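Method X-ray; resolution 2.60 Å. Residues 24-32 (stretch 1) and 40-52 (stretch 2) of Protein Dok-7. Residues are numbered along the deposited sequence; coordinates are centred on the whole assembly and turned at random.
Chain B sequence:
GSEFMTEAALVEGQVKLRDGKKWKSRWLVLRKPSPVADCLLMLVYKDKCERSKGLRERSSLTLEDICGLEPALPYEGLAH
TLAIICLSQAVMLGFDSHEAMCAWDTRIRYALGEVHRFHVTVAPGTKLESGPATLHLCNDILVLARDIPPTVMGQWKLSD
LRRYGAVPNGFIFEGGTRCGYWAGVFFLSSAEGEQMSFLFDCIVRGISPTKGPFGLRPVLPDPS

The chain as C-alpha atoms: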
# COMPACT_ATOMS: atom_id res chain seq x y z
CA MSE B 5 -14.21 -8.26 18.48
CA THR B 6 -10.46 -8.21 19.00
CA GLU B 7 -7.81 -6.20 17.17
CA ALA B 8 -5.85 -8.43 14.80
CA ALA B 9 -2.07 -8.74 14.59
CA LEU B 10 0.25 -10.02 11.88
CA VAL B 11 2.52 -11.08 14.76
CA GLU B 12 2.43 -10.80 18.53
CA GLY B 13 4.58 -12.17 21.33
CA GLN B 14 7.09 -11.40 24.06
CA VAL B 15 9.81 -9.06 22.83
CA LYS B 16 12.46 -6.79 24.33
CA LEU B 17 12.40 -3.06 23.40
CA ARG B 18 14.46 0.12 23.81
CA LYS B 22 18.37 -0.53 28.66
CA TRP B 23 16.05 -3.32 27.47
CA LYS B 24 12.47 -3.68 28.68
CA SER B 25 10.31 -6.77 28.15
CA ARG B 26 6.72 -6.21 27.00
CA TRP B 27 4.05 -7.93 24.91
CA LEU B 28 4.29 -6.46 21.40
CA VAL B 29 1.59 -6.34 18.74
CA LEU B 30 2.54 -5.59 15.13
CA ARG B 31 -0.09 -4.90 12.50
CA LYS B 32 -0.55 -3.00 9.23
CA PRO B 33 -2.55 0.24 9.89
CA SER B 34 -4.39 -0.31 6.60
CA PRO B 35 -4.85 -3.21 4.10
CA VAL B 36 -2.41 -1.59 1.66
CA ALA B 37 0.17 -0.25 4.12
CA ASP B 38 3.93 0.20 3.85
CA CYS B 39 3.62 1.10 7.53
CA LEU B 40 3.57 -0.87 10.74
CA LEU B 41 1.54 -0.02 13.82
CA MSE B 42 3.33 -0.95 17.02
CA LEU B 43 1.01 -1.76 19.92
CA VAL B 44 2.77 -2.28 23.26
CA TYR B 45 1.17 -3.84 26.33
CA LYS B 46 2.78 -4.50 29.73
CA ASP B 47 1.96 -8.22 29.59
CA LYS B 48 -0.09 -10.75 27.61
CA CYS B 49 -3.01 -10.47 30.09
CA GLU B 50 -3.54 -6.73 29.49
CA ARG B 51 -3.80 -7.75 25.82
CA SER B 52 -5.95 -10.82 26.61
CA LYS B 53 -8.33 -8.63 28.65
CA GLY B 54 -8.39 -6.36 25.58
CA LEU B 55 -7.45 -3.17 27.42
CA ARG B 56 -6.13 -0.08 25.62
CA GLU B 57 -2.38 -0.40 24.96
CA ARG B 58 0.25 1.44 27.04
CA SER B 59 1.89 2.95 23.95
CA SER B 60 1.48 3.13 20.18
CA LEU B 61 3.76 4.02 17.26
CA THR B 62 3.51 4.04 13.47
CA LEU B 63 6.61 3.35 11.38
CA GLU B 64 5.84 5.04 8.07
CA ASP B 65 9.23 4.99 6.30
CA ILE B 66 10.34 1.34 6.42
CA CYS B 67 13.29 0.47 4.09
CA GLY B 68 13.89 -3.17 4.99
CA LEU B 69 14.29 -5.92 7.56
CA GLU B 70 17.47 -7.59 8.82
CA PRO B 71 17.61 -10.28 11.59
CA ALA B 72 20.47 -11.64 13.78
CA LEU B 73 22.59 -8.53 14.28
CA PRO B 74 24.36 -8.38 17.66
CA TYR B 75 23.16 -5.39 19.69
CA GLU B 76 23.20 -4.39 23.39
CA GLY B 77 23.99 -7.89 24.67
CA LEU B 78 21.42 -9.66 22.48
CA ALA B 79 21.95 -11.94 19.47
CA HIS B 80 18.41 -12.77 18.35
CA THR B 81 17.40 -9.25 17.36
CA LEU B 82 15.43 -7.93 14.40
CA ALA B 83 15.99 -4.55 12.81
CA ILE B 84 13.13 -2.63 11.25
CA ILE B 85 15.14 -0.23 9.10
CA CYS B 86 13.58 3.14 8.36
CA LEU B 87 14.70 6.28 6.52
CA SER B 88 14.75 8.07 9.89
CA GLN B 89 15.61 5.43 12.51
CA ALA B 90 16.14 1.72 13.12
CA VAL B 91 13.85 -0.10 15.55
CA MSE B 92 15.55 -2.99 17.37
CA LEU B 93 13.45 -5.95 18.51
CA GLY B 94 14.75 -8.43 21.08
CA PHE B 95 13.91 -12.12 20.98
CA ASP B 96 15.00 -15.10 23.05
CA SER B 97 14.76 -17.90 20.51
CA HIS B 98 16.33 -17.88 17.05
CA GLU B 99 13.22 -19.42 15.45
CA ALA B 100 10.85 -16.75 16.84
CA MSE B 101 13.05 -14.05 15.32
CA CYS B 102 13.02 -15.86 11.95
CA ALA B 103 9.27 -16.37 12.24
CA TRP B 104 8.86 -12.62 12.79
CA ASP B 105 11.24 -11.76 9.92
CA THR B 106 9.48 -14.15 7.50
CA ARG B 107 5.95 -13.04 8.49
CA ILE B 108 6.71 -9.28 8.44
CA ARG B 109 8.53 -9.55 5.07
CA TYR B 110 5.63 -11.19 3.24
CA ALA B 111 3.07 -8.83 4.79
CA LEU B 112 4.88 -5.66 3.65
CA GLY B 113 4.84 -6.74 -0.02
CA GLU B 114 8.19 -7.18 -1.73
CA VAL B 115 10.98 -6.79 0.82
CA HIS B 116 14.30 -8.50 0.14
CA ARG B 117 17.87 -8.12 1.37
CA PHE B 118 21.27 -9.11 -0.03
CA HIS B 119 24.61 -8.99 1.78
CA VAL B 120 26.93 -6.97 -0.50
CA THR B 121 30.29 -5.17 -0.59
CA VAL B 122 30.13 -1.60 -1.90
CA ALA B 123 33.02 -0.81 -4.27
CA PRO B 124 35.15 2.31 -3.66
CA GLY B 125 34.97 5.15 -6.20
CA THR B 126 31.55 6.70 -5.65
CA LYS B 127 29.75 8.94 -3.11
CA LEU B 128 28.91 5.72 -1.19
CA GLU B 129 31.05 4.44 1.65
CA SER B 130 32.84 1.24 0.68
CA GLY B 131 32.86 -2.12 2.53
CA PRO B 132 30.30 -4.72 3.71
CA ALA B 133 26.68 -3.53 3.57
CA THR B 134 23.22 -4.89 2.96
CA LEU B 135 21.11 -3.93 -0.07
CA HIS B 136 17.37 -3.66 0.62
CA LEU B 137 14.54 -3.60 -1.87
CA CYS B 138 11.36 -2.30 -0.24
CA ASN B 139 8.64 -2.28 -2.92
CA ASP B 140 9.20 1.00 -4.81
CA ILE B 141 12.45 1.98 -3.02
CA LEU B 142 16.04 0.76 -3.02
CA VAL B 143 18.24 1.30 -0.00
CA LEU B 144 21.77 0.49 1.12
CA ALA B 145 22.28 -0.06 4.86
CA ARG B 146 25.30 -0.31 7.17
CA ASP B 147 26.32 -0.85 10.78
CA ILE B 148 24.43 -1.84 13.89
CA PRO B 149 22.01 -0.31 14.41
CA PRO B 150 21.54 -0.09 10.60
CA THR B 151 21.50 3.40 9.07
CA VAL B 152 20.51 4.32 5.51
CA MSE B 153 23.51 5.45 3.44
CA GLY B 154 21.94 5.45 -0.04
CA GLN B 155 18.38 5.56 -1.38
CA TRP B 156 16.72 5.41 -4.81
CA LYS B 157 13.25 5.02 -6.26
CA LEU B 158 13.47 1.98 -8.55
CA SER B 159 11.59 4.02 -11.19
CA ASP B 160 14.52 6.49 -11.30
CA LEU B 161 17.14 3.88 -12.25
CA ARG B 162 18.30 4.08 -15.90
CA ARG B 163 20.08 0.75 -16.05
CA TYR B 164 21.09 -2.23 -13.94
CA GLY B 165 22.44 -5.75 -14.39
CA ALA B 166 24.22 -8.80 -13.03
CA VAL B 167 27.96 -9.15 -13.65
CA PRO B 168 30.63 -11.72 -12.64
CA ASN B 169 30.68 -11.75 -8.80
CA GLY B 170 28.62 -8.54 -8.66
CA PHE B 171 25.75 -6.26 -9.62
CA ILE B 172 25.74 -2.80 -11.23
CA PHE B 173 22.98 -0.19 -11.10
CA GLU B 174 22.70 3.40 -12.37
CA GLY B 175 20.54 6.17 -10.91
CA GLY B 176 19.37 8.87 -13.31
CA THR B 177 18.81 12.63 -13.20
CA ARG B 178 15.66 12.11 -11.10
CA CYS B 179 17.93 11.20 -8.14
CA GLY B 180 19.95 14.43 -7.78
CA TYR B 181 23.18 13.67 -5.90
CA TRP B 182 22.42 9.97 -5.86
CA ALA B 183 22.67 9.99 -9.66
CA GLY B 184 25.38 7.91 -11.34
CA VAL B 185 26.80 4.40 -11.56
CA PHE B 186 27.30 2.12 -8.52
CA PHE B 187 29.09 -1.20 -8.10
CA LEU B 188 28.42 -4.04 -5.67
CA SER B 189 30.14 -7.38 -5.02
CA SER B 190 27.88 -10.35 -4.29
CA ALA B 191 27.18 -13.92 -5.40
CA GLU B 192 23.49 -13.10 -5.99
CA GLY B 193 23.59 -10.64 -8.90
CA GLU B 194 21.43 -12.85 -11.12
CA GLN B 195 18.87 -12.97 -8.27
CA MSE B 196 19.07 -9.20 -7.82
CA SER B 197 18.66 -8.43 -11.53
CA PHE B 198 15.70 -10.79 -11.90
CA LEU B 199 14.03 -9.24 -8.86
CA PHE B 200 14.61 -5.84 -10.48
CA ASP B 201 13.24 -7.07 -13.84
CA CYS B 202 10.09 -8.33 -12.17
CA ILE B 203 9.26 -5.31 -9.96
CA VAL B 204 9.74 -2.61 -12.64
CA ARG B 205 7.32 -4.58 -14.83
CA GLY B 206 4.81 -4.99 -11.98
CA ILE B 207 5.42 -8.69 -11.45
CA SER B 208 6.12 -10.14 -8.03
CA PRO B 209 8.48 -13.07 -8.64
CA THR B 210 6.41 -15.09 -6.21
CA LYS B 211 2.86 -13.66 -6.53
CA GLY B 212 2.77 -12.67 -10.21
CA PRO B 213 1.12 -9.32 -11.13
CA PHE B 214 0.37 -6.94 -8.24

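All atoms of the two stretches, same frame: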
# COMPACT_ATOMS: atom_id res chain seq x y z
N LYS B 24 13.68 -3.47 27.89
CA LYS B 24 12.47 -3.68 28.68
C LYS B 24 11.57 -4.69 27.97
O LYS B 24 11.26 -4.52 26.79
CB LYS B 24 11.74 -2.36 28.93
N SER B 25 11.18 -5.73 28.69
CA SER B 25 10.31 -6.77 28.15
C SER B 25 8.84 -6.36 28.23
O SER B 25 8.38 -5.84 29.26
CB SER B 25 10.52 -8.10 28.86
OG SER B 25 9.77 -9.13 28.23
N ARG B 26 8.12 -6.60 27.13
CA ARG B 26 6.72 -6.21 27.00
C ARG B 26 6.09 -7.02 25.88
O ARG B 26 6.79 -7.48 24.98
CB ARG B 26 6.59 -4.70 26.73
CG ARG B 26 6.56 -3.86 28.01
CD ARG B 26 6.61 -2.37 27.76
NE ARG B 26 7.09 -1.64 28.93
CZ ARG B 26 6.78 -0.38 29.22
NH1 ARG B 26 5.97 0.32 28.43
NH2 ARG B 26 7.27 0.19 30.31
N TRP B 27 4.77 -7.23 25.96
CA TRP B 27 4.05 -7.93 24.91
C TRP B 27 3.81 -6.97 23.75
O TRP B 27 3.19 -5.91 23.92
CB TRP B 27 2.74 -8.51 25.44
CG TRP B 27 1.98 -9.34 24.43
CD1 TRP B 27 1.03 -8.89 23.55
CD2 TRP B 27 2.08 -10.75 24.21
NE1 TRP B 27 0.55 -9.93 22.80
CE2 TRP B 27 1.17 -11.09 23.18
CE3 TRP B 27 2.86 -11.77 24.78
CZ2 TRP B 27 1.02 -12.39 22.70
CZ3 TRP B 27 2.71 -13.07 24.30
CH2 TRP B 27 1.79 -13.37 23.28
N LEU B 28 4.32 -7.34 22.57
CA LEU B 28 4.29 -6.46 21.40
C LEU B 28 3.34 -6.96 20.33
O LEU B 28 3.37 -8.14 19.97
CB LEU B 28 5.70 -6.29 20.81
CG LEU B 28 5.89 -5.34 19.62
CD1 LEU B 28 5.74 -3.88 20.03
CD2 LEU B 28 7.25 -5.56 18.99
N VAL B 29 2.50 -6.06 19.85
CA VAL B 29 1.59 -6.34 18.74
C VAL B 29 2.00 -5.53 17.51
O VAL B 29 2.09 -4.30 17.56
CB VAL B 29 0.11 -6.03 19.13
CG1 VAL B 29 -0.79 -5.94 17.90
CG2 VAL B 29 -0.41 -7.07 20.11
N LEU B 30 2.28 -6.24 16.41
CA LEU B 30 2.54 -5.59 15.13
C LEU B 30 1.42 -5.86 14.15
O LEU B 30 1.02 -7.01 13.96
CB LEU B 30 3.87 -6.04 14.54
CG LEU B 30 5.14 -5.45 15.16
CD1 LEU B 30 6.38 -6.04 14.52
CD2 LEU B 30 5.16 -3.91 15.08
N ARG B 31 0.92 -4.79 13.55
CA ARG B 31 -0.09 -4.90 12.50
C ARG B 31 0.00 -3.75 11.50
O ARG B 31 0.47 -2.66 11.83
CB ARG B 31 -1.51 -5.00 13.09
CG ARG B 31 -2.13 -3.71 13.63
CD ARG B 31 -3.58 -4.02 14.01
NE ARG B 31 -4.41 -2.87 14.38
CZ ARG B 31 -5.07 -2.11 13.52
NH1 ARG B 31 -4.96 -2.32 12.21
NH2 ARG B 31 -5.82 -1.11 13.95
N LYS B 32 -0.42 -4.02 10.27
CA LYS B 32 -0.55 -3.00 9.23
C LYS B 32 -1.73 -2.09 9.57
O LYS B 32 -2.83 -2.59 9.82
CB LYS B 32 -0.74 -3.65 7.86
CG LYS B 32 0.49 -4.37 7.33
CD LYS B 32 0.14 -5.38 6.24
CE LYS B 32 0.16 -4.77 4.84
NZ LYS B 32 -1.05 -3.97 4.53
N LEU B 40 3.90 0.04 9.67
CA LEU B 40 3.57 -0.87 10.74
C LEU B 40 3.13 -0.10 11.98
O LEU B 40 3.79 0.85 12.41
CB LEU B 40 4.75 -1.78 11.07
CG LEU B 40 4.96 -3.01 10.17
CD1 LEU B 40 6.32 -3.63 10.47
CD2 LEU B 40 3.83 -4.03 10.34
N LEU B 41 1.99 -0.52 12.53
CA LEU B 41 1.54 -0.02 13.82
C LEU B 41 2.10 -0.90 14.92
O LEU B 41 1.91 -2.12 14.92
CB LEU B 41 0.01 0.03 13.89
CG LEU B 41 -0.66 0.59 15.15
CD1 LEU B 41 -0.36 2.07 15.34
CD2 LEU B 41 -2.16 0.36 15.10
N MSE B 42 2.82 -0.27 15.85
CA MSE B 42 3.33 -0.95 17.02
C MSE B 42 2.35 -0.73 18.16
O MSE B 42 2.02 0.41 18.49
CB MSE B 42 4.71 -0.40 17.41
CG MSE B 42 5.71 -0.30 16.27
SE MSE B 42 7.56 -0.18 16.91
CE MSE B 42 7.78 -2.04 17.49
N LEU B 43 1.88 -1.83 18.74
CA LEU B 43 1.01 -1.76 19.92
C LEU B 43 1.67 -2.49 21.08
O LEU B 43 1.84 -3.71 21.04
CB LEU B 43 -0.38 -2.32 19.62
CG LEU B 43 -1.24 -1.62 18.55
CD1 LEU B 43 -2.55 -2.36 18.35
CD2 LEU B 43 -1.50 -0.14 18.88
N VAL B 44 2.05 -1.73 22.11
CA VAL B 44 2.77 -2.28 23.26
C VAL B 44 1.90 -2.38 24.51
O VAL B 44 1.32 -1.39 24.96
CB VAL B 44 4.03 -1.45 23.60
CG1 VAL B 44 4.90 -2.19 24.61
CG2 VAL B 44 4.83 -1.15 22.34
N TYR B 45 1.85 -3.58 25.06
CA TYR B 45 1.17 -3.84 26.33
C TYR B 45 2.21 -4.25 27.37
O TYR B 45 3.30 -4.69 27.01
CB TYR B 45 0.13 -4.94 26.15
CG TYR B 45 -0.85 -4.72 25.01
CD1 TYR B 45 -0.50 -5.06 23.70
CD2 TYR B 45 -2.11 -4.17 25.23
CE1 TYR B 45 -1.39 -4.85 22.64
CE2 TYR B 45 -3.01 -3.97 24.18
CZ TYR B 45 -2.64 -4.31 22.89
OH TYR B 45 -3.50 -4.12 21.84
N LYS B 46 1.87 -4.10 28.65
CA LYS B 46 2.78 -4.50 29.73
C LYS B 46 3.01 -6.01 29.75
O LYS B 46 4.14 -6.47 29.91
CB LYS B 46 2.25 -4.02 31.09
N ASP B 47 1.93 -6.76 29.57
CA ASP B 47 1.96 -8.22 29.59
C ASP B 47 0.92 -8.77 28.63
O ASP B 47 0.13 -8.01 28.06
CB ASP B 47 1.70 -8.73 31.01
N LYS B 48 0.90 -10.09 28.45
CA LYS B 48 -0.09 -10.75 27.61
C LYS B 48 -1.53 -10.60 28.13
O LYS B 48 -2.47 -10.50 27.35
CB LYS B 48 0.23 -12.24 27.41
CG LYS B 48 -0.46 -12.86 26.20
CD LYS B 48 -0.71 -14.36 26.35
CE LYS B 48 0.56 -15.18 26.21
NZ LYS B 48 0.26 -16.59 25.85
N CYS B 49 -1.69 -10.58 29.46
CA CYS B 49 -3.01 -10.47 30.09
C CYS B 49 -3.72 -9.16 29.74
O CYS B 49 -4.89 -9.18 29.37
CB CYS B 49 -2.91 -10.64 31.60
SG CYS B 49 -2.31 -12.26 32.11
N GLU B 50 -3.01 -8.04 29.87
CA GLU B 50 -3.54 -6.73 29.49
C GLU B 50 -4.08 -6.76 28.06
O GLU B 50 -5.08 -6.10 27.75
CB GLU B 50 -2.45 -5.66 29.60
CG GLU B 50 -2.27 -5.05 30.98
CD GLU B 50 -1.45 -3.77 30.95
OE1 GLU B 50 -1.47 -3.07 29.91
OE2 GLU B 50 -0.80 -3.45 31.96
N ARG B 51 -3.41 -7.52 27.21
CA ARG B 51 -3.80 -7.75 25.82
C ARG B 51 -4.96 -8.74 25.73
O ARG B 51 -5.91 -8.53 24.96
CB ARG B 51 -2.58 -8.22 25.01
CG ARG B 51 -2.85 -9.11 23.79
CD ARG B 51 -3.32 -8.32 22.59
NE ARG B 51 -3.34 -9.15 21.39
CZ ARG B 51 -4.12 -8.94 20.33
NH1 ARG B 51 -4.97 -7.93 20.32
NH2 ARG B 51 -4.05 -9.77 19.29
N SER B 52 -4.88 -9.82 26.52
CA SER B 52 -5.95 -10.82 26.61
C SER B 52 -7.25 -10.16 27.05
O SER B 52 -8.30 -10.37 26.43
CB SER B 52 -5.57 -11.93 27.61
OG SER B 52 -4.22 -12.33 27.44

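Strands 24-31 and 40-45 lie side by side as antiparallel neighbours: their axes approach to 4.7 Å, with 158° between the N-to-C directions. The register follows from the bonding pattern, in which Trp-27, Val-29 and Arg-31 face Tyr-45, Leu-43 and Leu-41 as hydrogen-bonded pairs. Each pair satisfies both of its amides and both of its carbonyls. At the centre, Val-29 N to Leu-43 O and Leu-43 N to Val-29 O are each 2.7 Å, with N-H...O angles of 158° and 165°. Arg-31 N reaches Leu-41 O at 3.2 Å (165°), and Leu-41 N returns to Arg-31 O at 2.7 Å (157°). The last ring is uneven: Tyr-45 N to Trp-27 O is short and nearly linear (2.9 Å, 172°), whereas Trp-27 N to Tyr-45 O, at 3.1 Å, is bent to 126° and weak. Leu-41 O also receives a CA-H...O contact from Leu-30 CA at 3.5 Å.

Leu-28 and Leu-30 alternate onto the other face with Val-44 and Met-42, a selenomethionine. Leu-28 CD1 lies 3.7 Å from both Met-42 CE and Val-44 CG2, a purely apolar packing. On the Trp-27 face, Val-29 CG2 meets the edge of the Tyr-45 ring at CE1, 3.5 Å away.

Beyond the strand, Lys-48 covers the indole: its CG sits 3.5 Å from the centroid of the Trp-27 six-membered ring, only 4° off the normal, a CH-pi contact made by the aliphatic part of the lysine. Trp-27 NE1 is 3.6 Å from Arg-51 CG, but its hydrogen bond is made elsewhere in the structure. The Arg-31 and Arg-51 guanidinium groups likewise bond elsewhere, while presenting one face to Leu-41 CD2 and Val-29 CG2, respectively. Within stretch 2, Lys-48 O accepts from both Ser-52 N (2.6 Å) and Ser-52 OG (2.5 Å).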